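Local coordinates for protein beta-galacturonidase (Eisenbergiella tayi, PDB 6NCX) that binds galacturonate and probably hydrolyses beta-linked uronic acids from glycosides, as a member of glycoside hydrolase family 2, at residues 130-135 with 335-340; 514-519 with 526-531; 431-436 with 480-485. All coordinates share one frame; numbering follows the deposited sequence.

Interaction 1. Residues 130-135 with 335-340. With ADA (alpha-D-galactopyranuronic acid), chain I.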
loop_
_atom_site.group_PDB
_atom_site.type_symbol
_atom_site.label_atom_id
_atom_site.label_comp_id
_atom_site.label_asym_id
_atom_site.label_seq_id
_atom_site.Cartn_x
_atom_site.Cartn_y
_atom_site.Cartn_z
ATOM N N ASN C 130 -18.347 13.852 15.211
ATOM C CA ASN C 130 -19.079 12.607 15.020
ATOM C C ASN C 130 -18.316 11.707 14.060
ATOM O O ASN C 130 -17.296 12.100 13.485
ATOM C CB ASN C 130 -20.502 12.870 14.511
ATOM C CG ASN C 130 -21.523 11.914 15.114
ATOM O OD1 ASN C 130 -21.170 10.858 15.618
ATOM N ND2 ASN C 130 -22.794 12.288 15.064
ATOM N N ASP C 131 -18.854 10.486 13.878
ATOM C CA ASP C 131 -18.278 9.415 13.066
ATOM C C ASP C 131 -18.586 9.619 11.579
ATOM O O ASP C 131 -18.816 8.666 10.823
ATOM C CB ASP C 131 -18.800 8.070 13.570
ATOM C CG ASP C 131 -18.021 6.905 13.031
ATOM O OD1 ASP C 131 -18.619 5.830 12.864
ATOM O OD2 ASP C 131 -16.812 7.057 12.766
ATOM N N TYR C 132 -18.598 10.881 11.178
ATOM C CA TYR C 132 -18.709 11.346 9.808
ATOM C C TYR C 132 -18.356 12.827 9.843
ATOM O O TYR C 132 -18.572 13.501 10.856
ATOM C CB TYR C 132 -20.117 11.096 9.212
ATOM C CG TYR C 132 -21.245 11.846 9.897
ATOM C CD1 TYR C 132 -21.845 11.346 11.058
ATOM C CD2 TYR C 132 -21.702 13.077 9.398
ATOM C CE1 TYR C 132 -22.879 12.055 11.697
ATOM C CE2 TYR C 132 -22.722 13.787 10.041
ATOM C CZ TYR C 132 -23.304 13.268 11.183
ATOM O OH TYR C 132 -24.314 13.961 11.811
ATOM N N GLN C 133 -17.778 13.315 8.753
ATOM C CA GLN C 133 -17.287 14.681 8.710
ATOM C C GLN C 133 -18.443 15.645 8.486
ATOM O O GLN C 133 -19.390 15.343 7.754
ATOM C CB GLN C 133 -16.247 14.818 7.597
ATOM C CG GLN C 133 -15.772 16.240 7.321
ATOM C CD GLN C 133 -14.869 16.782 8.412
ATOM O OE1 GLN C 133 -15.293 16.996 9.545
ATOM N NE2 GLN C 133 -13.615 17.005 8.070
ATOM N N SER C 134 -18.378 16.798 9.133
ATOM C CA SER C 134 -19.257 17.924 8.796
ATOM C C SER C 134 -18.445 18.845 7.898
ATOM O O SER C 134 -17.566 19.574 8.370
ATOM C CB SER C 134 -19.759 18.654 10.046
ATOM O OG SER C 134 -20.760 17.918 10.751
ATOM N N TYR C 135 -18.710 18.798 6.600
ATOM C CA TYR C 135 -17.908 19.599 5.686
ATOM C C TYR C 135 -18.334 21.056 5.753
ATOM O O TYR C 135 -19.256 21.433 6.485
ATOM C CB TYR C 135 -18.015 19.089 4.248
ATOM C CG TYR C 135 -17.317 17.776 4.009
ATOM C CD1 TYR C 135 -18.023 16.569 4.097
ATOM C CD2 TYR C 135 -15.950 17.732 3.710
ATOM C CE1 TYR C 135 -17.397 15.356 3.886
ATOM C CE2 TYR C 135 -15.314 16.530 3.499
ATOM C CZ TYR C 135 -16.042 15.344 3.580
ATOM O OH TYR C 135 -15.423 14.146 3.360
ATOM N N HIS C 335 -31.367 14.169 9.841
ATOM C CA HIS C 335 -29.948 14.271 10.171
ATOM C C HIS C 335 -29.761 14.115 11.667
ATOM O O HIS C 335 -30.065 15.035 12.434
ATOM C CB HIS C 335 -29.355 15.600 9.717
ATOM C CG HIS C 335 -27.921 15.757 10.111
ATOM N ND1 HIS C 335 -27.337 16.983 10.350
ATOM C CD2 HIS C 335 -26.955 14.831 10.320
ATOM C CE1 HIS C 335 -26.073 16.804 10.691
ATOM N NE2 HIS C 335 -25.814 15.507 10.677
ATOM N N ALA C 336 -29.236 12.963 12.078
ATOM C CA ALA C 336 -28.912 12.676 13.474
ATOM C C ALA C 336 -28.245 11.305 13.557
ATOM O O ALA C 336 -28.691 10.351 12.905
ATOM C CB ALA C 336 -30.164 12.716 14.366
ATOM N N ARG C 337 -27.188 11.217 14.369
ATOM C CA ARG C 337 -26.448 9.968 14.587
ATOM C C ARG C 337 -25.927 9.940 16.014
ATOM O O ARG C 337 -25.079 10.765 16.370
ATOM C CB ARG C 337 -25.266 9.821 13.622
ATOM C CG ARG C 337 -24.532 8.494 13.804
ATOM C CD ARG C 337 -23.047 8.614 13.561
ATOM N NE ARG C 337 -22.353 7.499 14.192
ATOM C CZ ARG C 337 -22.107 7.417 15.503
ATOM N NH1 ARG C 337 -22.488 8.393 16.315
ATOM N NH2 ARG C 337 -21.486 6.361 16.007
ATOM N N GLY C 338 -26.409 8.990 16.813
ATOM C CA GLY C 338 -25.780 8.712 18.091
ATOM C C GLY C 338 -25.818 9.856 19.086
ATOM O O GLY C 338 -24.951 9.930 19.964
ATOM N N LEU C 339 -26.805 10.741 18.997
ATOM C CA LEU C 339 -26.875 11.845 19.947
ATOM C C LEU C 339 -27.315 11.328 21.321
ATOM O O LEU C 339 -28.270 10.551 21.432
ATOM C CB LEU C 339 -27.820 12.928 19.411
ATOM C CG LEU C 339 -27.298 13.558 18.104
ATOM C CD1 LEU C 339 -28.279 14.512 17.454
ATOM C CD2 LEU C 339 -25.942 14.262 18.304
ATOM N N SER C 340 -26.593 11.719 22.369
ATOM C CA SER C 340 -26.969 11.282 23.710
ATOM C C SER C 340 -28.250 11.996 24.167
ATOM O O SER C 340 -28.744 12.920 23.508
ATOM C CB SER C 340 -25.834 11.550 24.703
ATOM O OG SER C 340 -25.593 12.945 24.838
HETATM C C1 ADA I . -23.328 2.995 14.490
HETATM C C2 ADA I . -23.615 4.280 13.679
HETATM C C3 ADA I . -22.776 4.487 12.473
HETATM C C4 ADA I . -21.369 4.018 12.608
HETATM C C5 ADA I . -21.292 2.620 13.235
HETATM C C6 ADA I . -19.862 2.120 13.456
HETATM O O1 ADA I . -24.009 1.876 13.972
HETATM O O2 ADA I . -24.976 4.317 13.358
HETATM O O3 ADA I . -22.799 5.848 12.104
HETATM O O4 ADA I . -20.637 4.903 13.421
HETATM O O5 ADA I . -21.919 2.644 14.549
HETATM O O6B ADA I . -19.012 2.104 12.526
HETATM O O6A ADA I . -19.553 1.718 14.605
HETATM O O HOH W 1 -25.400 13.678 14.267
#
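N130, D131 and Y132 meet H335 and R337 where two domains of a family 2 glycoside hydrolase come together at the galacturonate site. Residues 130-135 lie in the loop after strand 109-117 of the N-terminal beta-sandwich. Residues 335-340 lie in the loop after strand 329-333 of the TIM barrel. All five touching residues are buried.

Two direct hydrogen bonds join the loops. N130 ND2 gives a nearly straight one to R337 O (3.0 Å, 171°), with the oxygen in the plane of the amide. The oxygen of the same amide stays within the loop: D131 N donates to N130 OD1 at 2.9 Å. At the far end, Y132 OH bonds H335 NE2 at the edge of the imidazole. This bond is modelled very short, so its exact length is doubtful. A water links Y132 OH (2.7 Å) to R337 N, the second link being weak.

Apolar contacts fill the middle. CE1 of the Y132 ring lies 3.8 Å from R337 CB. The Y132 and H335 rings meet rim to rim, neither over the face of the other.

Charged groups face the sugar. D131 OD2 forms a salt bridge with R525, another galacturonate-binding residue. With chi1 at -177° and a bend at chi2, the R337 chain carries its guanidinium past N130 to the ligand. Its NE donates to ADA O3 at 2.7 Å; its bonds to O4 are less certain. D131 CB sits over one face of this guanidinium, 3.7 Å from R337 NE.

Interaction 2. Residues 514-519 with 526-531; sequences DVRVCD and PRTMNN. With ADA (alpha-D-galactopyranuronic acid), chain I.
R516 folds back on itself to reach T528. Its CG is anti to the backbone N, but the chain then bends at chi2 (67°) and chi3 (79°). The guanidinium is thereby laid beside the 526-531 backbone. NH1 donates to T528 O at 3.2 Å from above the carbonyl plane. V517 N donates to the same oxygen from the opposite face. M529, bent at chi2 and chi3, puts SD over one face of the guanidinium, 3.3 Å from R516 NH1. R516 NH2 also bonds Y474 OH of the second subunit. With R516 cut back to an alanine, T528 O would probably lose one of its two donors, M529 SD its flat neighbour and Y474 of the second subunit this partner.

The backbones form a short antiparallel beta-hairpin with a long loop. V515 and N530 are its hydrogen-bonded pair, with N530 N to V515 O at 2.7 Å.

N530 has CG opposite its backbone N (chi1 -169°), and its amide reaches the sugar. Its ND2 donates to the carboxylate atom O6B of ADA at 2.9 Å.

R527 grips N531 OD1 side-on with NE and NH2, the oxygen lying in the guanidinium plane. R527 NH2 forms a salt bridge with D514 OD2 at 3.3 Å. NH1 of R527 pairs with E537, and D514 OD1 accepts from G533 N and pairs with K542. One water donates to both D519 OD2 and T528 OG1, and T528 OG1 also bonds K481 O of the second subunit.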
loop_
_atom_site.group_PDB
_atom_site.type_symbol
_atom_site.label_atom_id
_atom_site.label_comp_id
_atom_site.label_asym_id
_atom_site.label_seq_id
_atom_site.Cartn_x
_atom_site.Cartn_y
_atom_site.Cartn_z
ATOM N N ASP C 514 -15.624 3.472 2.572
ATOM C CA ASP C 514 -14.969 4.112 3.706
ATOM C C ASP C 514 -15.226 5.618 3.692
ATOM O O ASP C 514 -15.356 6.236 2.629
ATOM C CB ASP C 514 -13.459 3.836 3.686
ATOM C CG ASP C 514 -13.130 2.355 3.844
ATOM O OD1 ASP C 514 -14.000 1.600 4.362
ATOM O OD2 ASP C 514 -12.002 1.949 3.453
ATOM N N VAL C 515 -15.283 6.211 4.898
ATOM C CA VAL C 515 -15.749 7.584 5.104
ATOM C C VAL C 515 -14.773 8.333 6.010
ATOM O O VAL C 515 -14.325 7.796 7.029
ATOM C CB VAL C 515 -17.168 7.605 5.719
ATOM C CG1 VAL C 515 -17.749 9.035 5.750
ATOM C CG2 VAL C 515 -18.102 6.666 4.974
ATOM N N ARG C 516 -14.456 9.581 5.646
ATOM C CA ARG C 516 -13.725 10.472 6.547
ATOM C C ARG C 516 -14.578 10.817 7.767
ATOM O O ARG C 516 -15.770 11.109 7.645
ATOM C CB ARG C 516 -13.310 11.767 5.821
ATOM C CG ARG C 516 -12.553 12.794 6.716
ATOM C CD ARG C 516 -11.188 12.239 7.137
ATOM N NE ARG C 516 -10.174 12.357 6.078
ATOM C CZ ARG C 516 -9.075 11.610 6.005
ATOM N NH1 ARG C 516 -8.849 10.671 6.924
ATOM N NH2 ARG C 516 -8.200 11.795 5.017
ATOM N N VAL C 517 -13.960 10.790 8.947
ATOM C CA VAL C 517 -14.642 11.044 10.211
ATOM C C VAL C 517 -13.944 12.210 10.902
ATOM O O VAL C 517 -12.875 12.649 10.477
ATOM C CB VAL C 517 -14.669 9.801 11.121
ATOM C CG1 VAL C 517 -15.368 8.665 10.410
ATOM C CG2 VAL C 517 -13.269 9.388 11.500
ATOM N N CYS C 518 -14.566 12.716 11.974
ATOM C CA CYS C 518 -13.955 13.817 12.717
ATOM C C CYS C 518 -12.708 13.344 13.457
ATOM O O CYS C 518 -12.559 12.161 13.776
ATOM C CB CYS C 518 -14.943 14.434 13.705
ATOM S SG CYS C 518 -16.360 15.296 12.930
ATOM N N ASP C 519 -11.803 14.299 13.729
ATOM C CA ASP C 519 -10.514 13.978 14.351
ATOM C C ASP C 519 -10.675 13.385 15.742
ATOM O O ASP C 519 -9.858 12.554 16.154
ATOM C CB ASP C 519 -9.623 15.220 14.457
ATOM C CG ASP C 519 -9.254 15.809 13.106
ATOM O OD1 ASP C 519 -9.532 17.000 12.901
ATOM O OD2 ASP C 519 -8.692 15.100 12.251
ATOM N N PRO C 526 -9.092 3.851 12.552
ATOM C CA PRO C 526 -7.830 3.915 11.807
ATOM C C PRO C 526 -7.943 4.842 10.595
ATOM O O PRO C 526 -8.969 4.876 9.905
ATOM C CB PRO C 526 -7.589 2.452 11.406
ATOM C CG PRO C 526 -8.319 1.652 12.519
ATOM C CD PRO C 526 -9.545 2.467 12.770
ATOM N N ARG C 527 -6.875 5.624 10.373
ATOM C CA ARG C 527 -6.728 6.596 9.288
ATOM C C ARG C 527 -7.675 7.791 9.429
ATOM O O ARG C 527 -7.858 8.573 8.468
ATOM C CB ARG C 527 -6.908 5.934 7.908
ATOM C CG ARG C 527 -6.104 4.634 7.686
ATOM C CD ARG C 527 -6.346 4.044 6.276
ATOM N NE ARG C 527 -7.770 3.830 5.994
ATOM C CZ ARG C 527 -8.411 4.242 4.890
ATOM N NH1 ARG C 527 -7.770 4.880 3.916
ATOM N NH2 ARG C 527 -9.713 4.005 4.751
ATOM N N THR C 528 -8.268 7.971 10.611
ATOM C CA THR C 528 -9.335 8.957 10.799
ATOM C C THR C 528 -10.422 8.724 9.751
ATOM O O THR C 528 -10.948 9.655 9.120
ATOM C CB THR C 528 -8.801 10.397 10.759
ATOM O OG1 THR C 528 -7.685 10.507 11.637
ATOM C CG2 THR C 528 -9.849 11.363 11.268
ATOM N N MET C 529 -10.706 7.441 9.527
ATOM C CA MET C 529 -11.717 6.980 8.596
ATOM C C MET C 529 -12.558 5.923 9.287
ATOM O O MET C 529 -12.058 5.180 10.138
ATOM C CB MET C 529 -11.102 6.366 7.338
ATOM C CG MET C 529 -10.142 7.272 6.597
ATOM S SD MET C 529 -11.003 8.519 5.645
ATOM C CE MET C 529 -11.892 7.486 4.505
ATOM N N ASN C 530 -13.840 5.873 8.924
ATOM C CA ASN C 530 -14.636 4.676 9.163
ATOM C C ASN C 530 -14.310 3.666 8.058
ATOM O O ASN C 530 -14.411 3.975 6.863
ATOM C CB ASN C 530 -16.130 5.020 9.213
ATOM C CG ASN C 530 -16.994 3.862 9.729
ATOM O OD1 ASN C 530 -17.157 2.850 9.051
ATOM N ND2 ASN C 530 -17.573 4.027 10.905
ATOM N N ASN C 531 -13.912 2.456 8.472
ATOM C CA ASN C 531 -13.231 1.488 7.620
ATOM C C ASN C 531 -14.097 0.271 7.275
ATOM O O ASN C 531 -13.586 -0.756 6.817
ATOM C CB ASN C 531 -11.920 1.071 8.296
ATOM C CG ASN C 531 -10.953 2.255 8.487
ATOM O OD1 ASN C 531 -10.087 2.511 7.657
ATOM N ND2 ASN C 531 -11.106 2.969 9.578
HETATM C C1 ADA I . -23.328 2.995 14.490
HETATM C C2 ADA I . -23.615 4.280 13.679
HETATM C C3 ADA I . -22.776 4.487 12.473
HETATM C C4 ADA I . -21.369 4.018 12.608
HETATM C C5 ADA I . -21.292 2.620 13.235
HETATM C C6 ADA I . -19.862 2.120 13.456
HETATM O O1 ADA I . -24.009 1.876 13.972
HETATM O O2 ADA I . -24.976 4.317 13.358
HETATM O O3 ADA I . -22.799 5.848 12.104
HETATM O O4 ADA I . -20.637 4.903 13.421
HETATM O O5 ADA I . -21.919 2.644 14.549
HETATM O O6B ADA I . -19.012 2.104 12.526
HETATM O O6A ADA I . -19.553 1.718 14.605
HETATM O O HOH W 2 -7.172 13.076 13.233
#

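Interaction 3. Residues 431-436 with 480-485. With ADA (alpha-D-galactopyranuronic acid), chain I.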
loop_
_atom_site.group_PDB
_atom_site.type_symbol
_atom_site.label_atom_id
_atom_site.label_comp_id
_atom_site.label_asym_id
_atom_site.label_seq_id
_atom_site.Cartn_x
_atom_site.Cartn_y
_atom_site.Cartn_z
ATOM N N PRO C 431 -22.319 -8.095 15.883
ATOM C CA PRO C 431 -21.671 -9.331 16.328
ATOM C C PRO C 431 -20.643 -9.747 15.288
ATOM O O PRO C 431 -20.865 -9.599 14.078
ATOM C CB PRO C 431 -22.832 -10.329 16.416
ATOM C CG PRO C 431 -23.718 -9.905 15.286
ATOM C CD PRO C 431 -23.644 -8.381 15.281
ATOM N N LYS C 432 -19.502 -10.233 15.779
ATOM C CA LYS C 432 -18.288 -10.590 15.048
ATOM C C LYS C 432 -17.413 -9.376 14.729
ATOM O O LYS C 432 -16.268 -9.562 14.316
ATOM C CB LYS C 432 -18.549 -11.365 13.741
ATOM C CG LYS C 432 -19.195 -12.724 13.953
ATOM C CD LYS C 432 -18.807 -13.313 15.296
ATOM C CE LYS C 432 -17.675 -14.290 15.195
ATOM N NZ LYS C 432 -18.124 -15.658 15.621
ATOM N N TRP C 433 -17.896 -8.146 14.896
ATOM C CA TRP C 433 -16.954 -7.042 14.831
ATOM C C TRP C 433 -16.693 -6.513 16.238
ATOM O O TRP C 433 -15.603 -6.726 16.786
ATOM C CB TRP C 433 -17.435 -5.932 13.895
ATOM C CG TRP C 433 -16.398 -4.840 13.772
ATOM C CD1 TRP C 433 -16.533 -3.520 14.137
ATOM C CD2 TRP C 433 -15.051 -4.989 13.290
ATOM N NE1 TRP C 433 -15.359 -2.842 13.883
ATOM C CE2 TRP C 433 -14.434 -3.716 13.372
ATOM C CE3 TRP C 433 -14.310 -6.072 12.784
ATOM C CZ2 TRP C 433 -13.122 -3.495 12.967
ATOM C CZ3 TRP C 433 -12.988 -5.853 12.381
ATOM C CH2 TRP C 433 -12.415 -4.572 12.468
ATOM N N TYR C 434 -17.681 -5.846 16.843
ATOM C CA TYR C 434 -17.479 -5.301 18.185
ATOM C C TYR C 434 -17.660 -6.343 19.294
ATOM O O TYR C 434 -17.089 -6.177 20.376
ATOM C CB TYR C 434 -18.431 -4.126 18.430
ATOM C CG TYR C 434 -18.143 -2.866 17.636
ATOM C CD1 TYR C 434 -16.870 -2.308 17.609
ATOM C CD2 TYR C 434 -19.174 -2.215 16.931
ATOM C CE1 TYR C 434 -16.611 -1.153 16.893
ATOM C CE2 TYR C 434 -18.937 -1.063 16.213
ATOM C CZ TYR C 434 -17.653 -0.536 16.190
ATOM O OH TYR C 434 -17.419 0.614 15.472
ATOM N N HIS C 435 -18.460 -7.396 19.068
ATOM C CA HIS C 435 -18.717 -8.449 20.051
ATOM C C HIS C 435 -18.412 -9.802 19.430
ATOM O O HIS C 435 -18.720 -10.036 18.254
ATOM C CB HIS C 435 -20.183 -8.461 20.543
ATOM C CG HIS C 435 -20.721 -7.108 20.885
ATOM N ND1 HIS C 435 -21.507 -6.382 20.017
ATOM C CD2 HIS C 435 -20.584 -6.346 21.998
ATOM C CE1 HIS C 435 -21.828 -5.227 20.577
ATOM N NE2 HIS C 435 -21.282 -5.182 21.781
ATOM N N ASP C 436 -17.839 -10.704 20.221
ATOM C CA ASP C 436 -17.475 -12.020 19.694
ATOM C C ASP C 436 -18.549 -13.067 19.935
ATOM O O ASP C 436 -18.255 -14.211 20.282
ATOM C CB ASP C 436 -16.138 -12.465 20.269
ATOM C CG ASP C 436 -14.999 -12.327 19.263
ATOM O OD1 ASP C 436 -15.155 -11.581 18.259
ATOM O OD2 ASP C 436 -13.951 -12.979 19.471
ATOM N N VAL C 480 -6.390 -11.537 11.361
ATOM C CA VAL C 480 -6.744 -10.693 12.508
ATOM C C VAL C 480 -7.778 -9.641 12.092
ATOM O O VAL C 480 -7.996 -9.362 10.904
ATOM C CB VAL C 480 -5.499 -10.030 13.131
ATOM C CG1 VAL C 480 -4.536 -11.057 13.601
ATOM C CG2 VAL C 480 -4.810 -9.135 12.148
ATOM N N LYS C 481 -8.429 -9.049 13.092
ATOM C CA LYS C 481 -9.372 -7.975 12.819
ATOM C C LYS C 481 -8.648 -6.775 12.209
ATOM O O LYS C 481 -7.491 -6.496 12.537
ATOM C CB LYS C 481 -10.111 -7.594 14.102
ATOM C CG LYS C 481 -11.104 -8.674 14.530
ATOM C CD LYS C 481 -11.969 -8.296 15.733
ATOM C CE LYS C 481 -12.896 -9.456 16.065
ATOM N NZ LYS C 481 -13.971 -9.100 16.989
ATOM N N TRP C 482 -9.337 -6.089 11.298
ATOM C CA TRP C 482 -8.906 -5.020 10.393
ATOM C C TRP C 482 -8.263 -5.584 9.122
ATOM O O TRP C 482 -8.055 -4.825 8.170
ATOM C CB TRP C 482 -7.942 -3.988 11.022
ATOM C CG TRP C 482 -8.486 -3.254 12.219
ATOM C CD1 TRP C 482 -8.105 -3.427 13.524
ATOM C CD2 TRP C 482 -9.493 -2.223 12.228
ATOM N NE1 TRP C 482 -8.826 -2.580 14.347
ATOM C CE2 TRP C 482 -9.683 -1.832 13.575
ATOM C CE3 TRP C 482 -10.266 -1.606 11.234
ATOM C CZ2 TRP C 482 -10.612 -0.842 13.950
ATOM C CZ3 TRP C 482 -11.184 -0.628 11.610
ATOM C CH2 TRP C 482 -11.348 -0.260 12.957
ATOM N N SER C 483 -7.934 -6.878 9.070
ATOM C CA SER C 483 -7.455 -7.466 7.828
ATOM C C SER C 483 -8.633 -7.733 6.893
ATOM O O SER C 483 -9.754 -8.017 7.333
ATOM C CB SER C 483 -6.683 -8.766 8.080
ATOM O OG SER C 483 -7.571 -9.861 8.250
ATOM N N GLU C 484 -8.359 -7.623 5.590
ATOM C CA GLU C 484 -9.373 -7.913 4.580
ATOM C C GLU C 484 -9.927 -9.327 4.731
ATOM O O GLU C 484 -11.143 -9.539 4.611
ATOM C CB GLU C 484 -8.783 -7.691 3.176
ATOM C CG GLU C 484 -8.707 -6.202 2.806
ATOM C CD GLU C 484 -8.490 -5.940 1.314
ATOM O OE1 GLU C 484 -9.324 -6.385 0.487
ATOM O OE2 GLU C 484 -7.484 -5.277 0.975
ATOM N N GLU C 485 -9.051 -10.308 5.004
ATOM C CA GLU C 485 -9.516 -11.689 5.151
ATOM C C GLU C 485 -10.540 -11.820 6.277
ATOM O O GLU C 485 -11.546 -12.519 6.122
ATOM C CB GLU C 485 -8.347 -12.645 5.397
ATOM C CG GLU C 485 -7.362 -12.742 4.249
ATOM C CD GLU C 485 -6.165 -11.809 4.418
ATOM O OE1 GLU C 485 -6.202 -10.918 5.303
ATOM O OE2 GLU C 485 -5.178 -11.976 3.669
HETATM C C1 ADA I . -23.328 2.995 14.490
HETATM C C2 ADA I . -23.615 4.280 13.679
HETATM C C3 ADA I . -22.776 4.487 12.473
HETATM C C4 ADA I . -21.369 4.018 12.608
HETATM C C5 ADA I . -21.292 2.620 13.235
HETATM C C6 ADA I . -19.862 2.120 13.456
HETATM O O1 ADA I . -24.009 1.876 13.972
HETATM O O2 ADA I . -24.976 4.317 13.358
HETATM O O3 ADA I . -22.799 5.848 12.104
HETATM O O4 ADA I . -20.637 4.903 13.421
HETATM O O5 ADA I . -21.919 2.644 14.549
HETATM O O6B ADA I . -19.012 2.104 12.526
HETATM O O6A ADA I . -19.553 1.718 14.605
#
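A T-shaped pair of tryptophans, W433 and W482, joins two loops beside the galacturonate site. The edge of W433 points at the face of W482. The six-membered rings stand at 89° with centroids 4.8 Å apart. W433 CZ2 approaches W482 CH2 to 3.7 Å, and W433 CH2 meets W482 N near the plane of its own ring.

K481 runs alongside W433, with its CB 3.8 Å from W433 CZ3. Its chain, extended beyond CG, carries the amine past the ring to the backbone. There NZ donates to W433 O (2.9 Å) and forms a salt bridge with D436 OD1 (3.0 Å), meeting it on the syn side but well out of the carboxylate plane.

Both loops belong to the TIM barrel. Residues 431-436 link strand 425-428 to helix 439-453. V480 to S483 make a type II turn, and the chain then enters helix 484-499, with S483 as N-cap. F522 of the second subunit accepts from W482 NE1 with its O, takes a cation-pi contact from K481 and meets W433 edge-to-face.

W433 CD1 lies over the centre of the Y434 ring, which probably helps hold this sugar-binding residue in place. Y434 OH donates to ADA O6A at 2.6 Å.

Overall arrangement
Along the chain, interaction 1 closes first, interaction 3 follows and interaction 2 comes last. All three touch the same galacturonate. Interactions 1 and 2 have centres about 13 Å apart and meet directly: D131 OD1 probably accepts from N530 ND2, and N130 O from C518 N. Interactions 2 and 3 lie about 17 Å apart between centres and pack P526 and N531 against W482. Interactions 1 and 3 have centres about 23 Å apart and do not touch. Interaction 1 brings a loop of the N-terminal sandwich to the TIM barrel, whereas interactions 2 and 3 lie within the barrel domain and reach the second subunit. The sugar site is therefore built beside both a domain junction and a subunit interface.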